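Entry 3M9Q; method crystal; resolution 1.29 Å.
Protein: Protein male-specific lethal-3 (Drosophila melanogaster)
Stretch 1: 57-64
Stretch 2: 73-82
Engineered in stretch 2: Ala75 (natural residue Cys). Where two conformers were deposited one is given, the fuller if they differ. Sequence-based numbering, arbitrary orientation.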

ATOM      1  N   ARG A  57      -6.485   7.963  16.153  1.00 10.93           N
ATOM      2  CA  ARG A  57      -6.746   7.935  14.716  1.00 11.34           C
ATOM      3  C   ARG A  57      -5.848   6.991  13.952  1.00 10.82           C
ATOM      4  O   ARG A  57      -4.651   6.872  14.223  1.00 10.97           O
ATOM      5  CB  ARG A  57      -6.582   9.325  14.107  1.00 12.13           C
ATOM      6  CG  ARG A  57      -7.615  10.317  14.555  1.00 13.58           C
ATOM      7  CD  ARG A  57      -7.175  11.711  14.200  1.00 15.61           C
ATOM      8  NE  ARG A  57      -8.211  12.680  14.514  1.00 17.64           N
ATOM      9  CZ  ARG A  57      -7.962  13.924  14.894  1.00 19.25           C
ATOM     10  NH1 ARG A  57      -6.708  14.320  15.033  1.00 19.75           N
ATOM     11  NH2 ARG A  57      -8.956  14.756  15.161  1.00 20.63           N
ATOM     12  N   PHE A  58      -6.449   6.335  12.970  1.00 10.42           N
ATOM     13  CA  PHE A  58      -5.696   5.602  11.948  1.00 11.01           C
ATOM     14  C   PHE A  58      -6.369   5.778  10.605  1.00 10.44           C
ATOM     15  O   PHE A  58      -7.513   6.218  10.519  1.00 11.36           O
ATOM     16  CB  PHE A  58      -5.494   4.120  12.291  1.00 11.68           C
ATOM     17  CG  PHE A  58      -6.760   3.294  12.312  1.00 12.48           C
ATOM     18  CD1 PHE A  58      -7.103   2.520  11.214  1.00 12.42           C
ATOM     19  CD2 PHE A  58      -7.586   3.265  13.422  1.00 12.93           C
ATOM     20  CE1 PHE A  58      -8.242   1.742  11.220  1.00 13.53           C
ATOM     21  CE2 PHE A  58      -8.728   2.478  13.426  1.00 13.41           C
ATOM     22  CZ  PHE A  58      -9.048   1.723  12.316  1.00 13.75           C
ATOM     23  N   TYR A  59      -5.626   5.460   9.557  1.00 10.58           N
ATOM     24  CA  TYR A  59      -6.074   5.700   8.179  1.00 10.55           C
ATOM     25  C   TYR A  59      -6.181   4.418   7.379  1.00 10.64           C
ATOM     26  O   TYR A  59      -5.303   3.566   7.414  1.00 11.42           O
ATOM     27  CB  TYR A  59      -5.161   6.732   7.487  1.00 10.25           C
ATOM     28  CG  TYR A  59      -5.269   8.036   8.218  1.00 10.59           C
ATOM     29  CD1 TYR A  59      -6.257   8.958   7.892  1.00 11.44           C
ATOM     30  CD2 TYR A  59      -4.449   8.309   9.304  1.00 11.17           C
ATOM     31  CE1 TYR A  59      -6.403  10.132   8.607  1.00 11.72           C
ATOM     32  CE2 TYR A  59      -4.596   9.474  10.033  1.00 11.60           C
ATOM     33  CZ  TYR A  59      -5.573  10.381   9.679  1.00 11.20           C
ATOM     34  OH  TYR A  59      -5.714  11.533  10.418  1.00 12.90           O
ATOM     35  N   GLU A  60      -7.300   4.300   6.679  1.00 10.78           N
ATOM     36  CA  GLU A  60      -7.544   3.205   5.751  1.00 11.68           C
ATOM     37  C   GLU A  60      -7.426   3.741   4.344  1.00 10.65           C
ATOM     38  O   GLU A  60      -8.159   4.643   3.949  1.00 11.57           O
ATOM     39  CB  GLU A  60      -8.940   2.624   5.938  1.00 14.31           C
ATOM     40  CG  GLU A  60      -9.125   1.852   7.202  1.00 17.06           C
ATOM     41  CD  GLU A  60     -10.410   1.052   7.201  1.00 19.57           C
ATOM     42  OE1 GLU A  60     -11.346   1.398   6.444  1.00 21.58           O
ATOM     43  OE2 GLU A  60     -10.470   0.072   7.960  1.00 21.76           O
ATOM     44  N   TYR A  61      -6.492   3.167   3.595  1.00 10.31           N
ATOM     45  CA  TYR A  61      -6.214   3.581   2.226  1.00 10.51           C
ATOM     46  C   TYR A  61      -6.816   2.589   1.263  1.00 10.47           C
ATOM     47  O   TYR A  61      -6.338   1.468   1.131  1.00 10.81           O
ATOM     48  CB  TYR A  61      -4.700   3.680   2.006  1.00  9.95           C
ATOM     49  CG  TYR A  61      -4.013   4.634   2.966  1.00  9.63           C
ATOM     50  CD1 TYR A  61      -3.843   5.977   2.647  1.00 10.03           C
ATOM     51  CD2 TYR A  61      -3.555   4.202   4.201  1.00  9.76           C
ATOM     52  CE1 TYR A  61      -3.227   6.860   3.528  1.00  9.86           C
ATOM     53  CE2 TYR A  61      -2.936   5.076   5.084  1.00  9.75           C
ATOM     54  CZ  TYR A  61      -2.781   6.405   4.748  1.00  9.85           C
ATOM     55  OH  TYR A  61      -2.165   7.285   5.614  1.00 10.59           O
ATOM     56  N   LYS A  62      -7.898   2.988   0.613  1.00 10.22           N
ATOM     57  CA  LYS A  62      -8.471   2.165  -0.449  1.00 10.74           C
ATOM     58  C   LYS A  62      -7.621   2.344  -1.689  1.00 10.47           C
ATOM     59  O   LYS A  62      -7.412   3.465  -2.155  1.00 10.32           O
ATOM     60  CB  LYS A  62      -9.929   2.524  -0.751  1.00 12.34           C
ATOM     61  CG  LYS A  62     -10.574   1.496  -1.686  1.00 14.66           C
ATOM     62  CD  LYS A  62     -11.990   1.817  -2.101  1.00 17.57           C
ATOM     63  CE  LYS A  62     -12.535   0.685  -2.961  1.00 19.60           C
ATOM     64  NZ  LYS A  62     -13.978   0.848  -3.283  1.00 21.64           N
ATOM     65  N   ILE A  63      -7.127   1.228  -2.204  1.00 10.21           N
ATOM     66  CA  ILE A  63      -6.250   1.255  -3.366  1.00 10.74           C
ATOM     67  C   ILE A  63      -6.722   0.371  -4.502  1.00 10.48           C
ATOM     68  O   ILE A  63      -7.430  -0.616  -4.318  1.00 11.21           O
ATOM     69  CB  ILE A  63      -4.790   0.903  -2.998  1.00 10.94           C
ATOM     70  CG1 ILE A  63      -4.673  -0.539  -2.501  1.00 11.47           C
ATOM     71  CG2 ILE A  63      -4.216   1.904  -1.984  1.00 11.86           C
ATOM     72  CD1 ILE A  63      -3.211  -0.979  -2.276  1.00 12.35           C
ATOM     73  N   HIS A  64      -6.312   0.797  -5.686  1.00 10.03           N
ATOM     74  CA  HIS A  64      -6.498   0.092  -6.945  1.00 10.64           C
ATOM     75  C   HIS A  64      -5.152  -0.428  -7.426  1.00  9.87           C
ATOM     76  O   HIS A  64      -4.153   0.283  -7.406  1.00 10.43           O
ATOM     77  CB  HIS A  64      -7.070   1.058  -7.990  1.00 11.38           C
ATOM     78  CG  HIS A  64      -7.209   0.460  -9.355  1.00 11.41           C
ATOM     79  ND1 HIS A  64      -8.221  -0.419  -9.665  1.00 12.26           N
ATOM     80  CD2 HIS A  64      -6.470   0.597 -10.483  1.00 11.87           C
ATOM     81  CE1 HIS A  64      -8.104  -0.796 -10.927  1.00 12.81           C
ATOM     82  NE2 HIS A  64      -7.052  -0.189 -11.447  1.00 12.52           N
ATOM     83  N   ASP A  73      -9.795  -4.182  -5.981  1.00 14.07           N
ATOM     84  CA  ASP A  73      -9.541  -3.027  -5.099  1.00 14.13           C
ATOM     85  C   ASP A  73      -9.674  -3.457  -3.634  1.00 14.74           C
ATOM     86  O   ASP A  73     -10.570  -4.223  -3.279  1.00 15.92           O
ATOM     87  CB  ASP A  73     -10.506  -1.865  -5.380  1.00 13.78           C
ATOM     88  CG  ASP A  73     -10.346  -1.248  -6.775  1.00 13.73           C
ATOM     89  OD1 ASP A  73      -9.391  -1.585  -7.504  1.00 13.54           O
ATOM     90  OD2 ASP A  73     -11.202  -0.408  -7.133  1.00 14.65           O
ATOM     91  N   ARG A  74      -8.783  -2.936  -2.794  1.00 15.33           N
ATOM     92  CA  ARG A  74      -8.684  -3.305  -1.364  1.00 15.87           C
ATOM     93  C   ARG A  74      -8.324  -2.097  -0.499  1.00 14.10           C
ATOM     94  O   ARG A  74      -7.623  -1.210  -0.951  1.00 12.43           O
ATOM     95  CB  ARG A  74      -7.567  -4.354  -1.158  1.00 18.18           C
ATOM     96  CG  ARG A  74      -7.793  -5.733  -1.736  1.00 21.24           C
ATOM     97  CD  ARG A  74      -6.558  -6.600  -1.510  1.00 23.40           C
ATOM     98  NE  ARG A  74      -5.788  -6.172  -0.343  1.00 25.27           N
ATOM     99  CZ  ARG A  74      -4.467  -6.001  -0.322  1.00 26.09           C
ATOM    100  NH1 ARG A  74      -3.726  -6.241  -1.396  1.00 26.89           N
ATOM    101  NH2 ARG A  74      -3.885  -5.604   0.796  1.00 27.35           N
ATOM    102  N   ALA A  75      -8.774  -2.110   0.753  1.00 13.48           N
ATOM    103  CA  ALA A  75      -8.345  -1.140   1.770  1.00 12.92           C
ATOM    104  C   ALA A  75      -7.200  -1.700   2.602  1.00 12.49           C
ATOM    105  O   ALA A  75      -7.273  -2.816   3.110  1.00 14.16           O
ATOM    106  CB  ALA A  75      -9.516  -0.749   2.675  1.00 14.40           C
ATOM    107  N   VAL A  76      -6.147  -0.905   2.732  1.00 11.47           N
ATOM    108  CA  VAL A  76      -4.936  -1.285   3.465  1.00 11.39           C
ATOM    109  C   VAL A  76      -4.468  -0.200   4.424  1.00 10.72           C
ATOM    110  O   VAL A  76      -4.919   0.942   4.372  1.00 10.85           O
ATOM    111  CB  VAL A  76      -3.763  -1.617   2.502  1.00 10.93           C
ATOM    112  CG1 VAL A  76      -4.148  -2.720   1.529  1.00 12.00           C
ATOM    113  CG2 VAL A  76      -3.299  -0.372   1.743  1.00 11.29           C
ATOM    114  N   ARG A  77      -3.558  -0.588   5.305  1.00 10.21           N
ATOM    115  CA  ARG A  77      -2.909   0.334   6.251  1.00 10.43           C
ATOM    116  C   ARG A  77      -1.616   0.895   5.658  1.00 10.07           C
ATOM    117  O   ARG A  77      -1.051   0.345   4.718  1.00 10.25           O
ATOM    118  CB  ARG A  77      -2.616  -0.364   7.585  1.00 12.21           C
ATOM    119  CG  ARG A  77      -3.856  -0.805   8.352  1.00 13.55           C
ATOM    120  CD  ARG A  77      -4.663   0.375   8.888  1.00 14.29           C
ATOM    121  NE  ARG A  77      -3.976   1.064   9.975  1.00 15.24           N
ATOM    122  CZ  ARG A  77      -4.098   0.745  11.257  1.00 15.88           C
ATOM    123  NH1 ARG A  77      -4.896  -0.249  11.611  1.00 16.58           N
ATOM    124  NH2 ARG A  77      -3.438   1.427  12.183  1.00 16.84           N
ATOM    125  N   ALA A  78      -1.152   1.998   6.217  1.00 10.32           N
ATOM    126  CA  ALA A  78       0.013   2.698   5.678  1.00 10.82           C
ATOM    127  C   ALA A  78       1.251   1.822   5.687  1.00 11.54           C
ATOM    128  O   ALA A  78       2.174   1.993   4.887  1.00 11.95           O
ATOM    129  CB  ALA A  78       0.288   4.000   6.470  1.00 11.37           C
ATOM    130  N   THR A  79       1.271   0.862   6.592  0.50 12.01           N
ATOM    131  CA  THR A  79       2.487   0.083   6.825  0.50 12.70           C
ATOM    132  C   THR A  79       2.888  -0.745   5.605  0.50 12.15           C
ATOM    133  O   THR A  79       4.050  -1.108   5.449  0.50 12.47           O
ATOM    134  CB  THR A  79       2.325  -0.849   8.026  0.50 13.63           C
ATOM    135  OG1 THR A  79       1.225  -1.729   7.792  0.50 13.73           O
ATOM    136  CG2 THR A  79       2.052  -0.058   9.278  0.50 13.77           C
ATOM    137  N   VAL A  80       1.930  -1.040   4.738  1.00 11.43           N
ATOM    138  CA  VAL A  80       2.229  -1.881   3.572  1.00 11.65           C
ATOM    139  C   VAL A  80       2.472  -1.063   2.310  1.00 10.19           C
ATOM    140  O   VAL A  80       2.708  -1.621   1.239  1.00 10.37           O
ATOM    141  CB  VAL A  80       1.139  -2.949   3.323  1.00 13.01           C
ATOM    142  CG1 VAL A  80       0.960  -3.828   4.567  1.00 14.94           C
ATOM    143  CG2 VAL A  80      -0.183  -2.321   2.904  1.00 13.34           C
ATOM    144  N   LEU A  81       2.445   0.254   2.462  1.00  9.87           N
ATOM    145  CA  LEU A  81       2.613   1.177   1.329  1.00  8.96           C
ATOM    146  C   LEU A  81       3.970   1.860   1.335  1.00  9.43           C
ATOM    147  O   LEU A  81       4.529   2.176   2.387  1.00 10.60           O
ATOM    148  CB  LEU A  81       1.505   2.233   1.350  1.00  9.31           C
ATOM    149  CG  LEU A  81       0.085   1.697   1.188  1.00  9.23           C
ATOM    150  CD1 LEU A  81      -0.907   2.863   1.184  1.00 10.39           C
ATOM    151  CD2 LEU A  81      -0.026   0.856  -0.071  1.00 10.31           C
ATOM    152  N   LEU A  82       4.490   2.084   0.137  1.00  9.49           N
ATOM    153  CA  LEU A  82       5.716   2.844  -0.084  1.00  9.50           C
ATOM    154  C   LEU A  82       5.486   3.959  -1.079  1.00  8.75           C
ATOM    155  O   LEU A  82       4.746   3.805  -2.046  1.00  9.40           O
ATOM    156  CB  LEU A  82       6.826   1.946  -0.622  1.00 10.06           C
ATOM    157  CG  LEU A  82       7.369   0.852   0.299  1.00 10.67           C
ATOM    158  CD1 LEU A  82       8.347  -0.044  -0.449  1.00 11.78           C
ATOM    159  CD2 LEU A  82       8.018   1.437   1.549  1.00 12.24           C
TER
HETATM  160  O   HOH W   1      -2.826   3.141   8.294  1.00 10.69           O
HETATM  161  O   HOH W   2     -13.705  -0.299  -6.380  1.00 28.85           O

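The backbone sets the frame. Strand 57-64 runs antiparallel to the short strand around 74-76, their directions 147° apart, and two residue pairs carry the amide ladder. Tyr61 N gives to Val76 O at 2.8 Å and Val76 N to Tyr61 O at 2.9 Å; Ile63 N gives to Arg74 O at 2.8 Å and Arg74 N to Ile63 O at 3.1 Å. Between them lies the non-hydrogen-bonded pair Lys62 and the engineered Ala75, whose CA atoms approach to 4.0 Å; CA-H...O contacts, such as Ala75 CA to Tyr61 O at 3.4 Å, supplement the ladder.

Alternation then sorts the side chains. Lys62 and Ala75 share the exposed face; Tyr61, Ile63 and Val76 share the other, where Ile63 CD1 meets Val76 CG2 at 4.1 Å. After the 3-10 turn, Leu81 returns to this apolar cluster, its CD1 4.0 Å from Tyr61 CB, while Ala78 CB sits 3.7 Å from Tyr61 CE2.

Polar groups secure both ends. His64 ND1 donates to Asp73 OD1 at 2.7 Å, at the ring edge, near its plane. Beyond the Tyr61–Val76 pair, a water bridges the stretches: it donates to Tyr59 O and accepts from Arg77 NE and Ala78 N. Arg77 starts away from the strand but curls back, laying its guanidinium face over Phe58 CB.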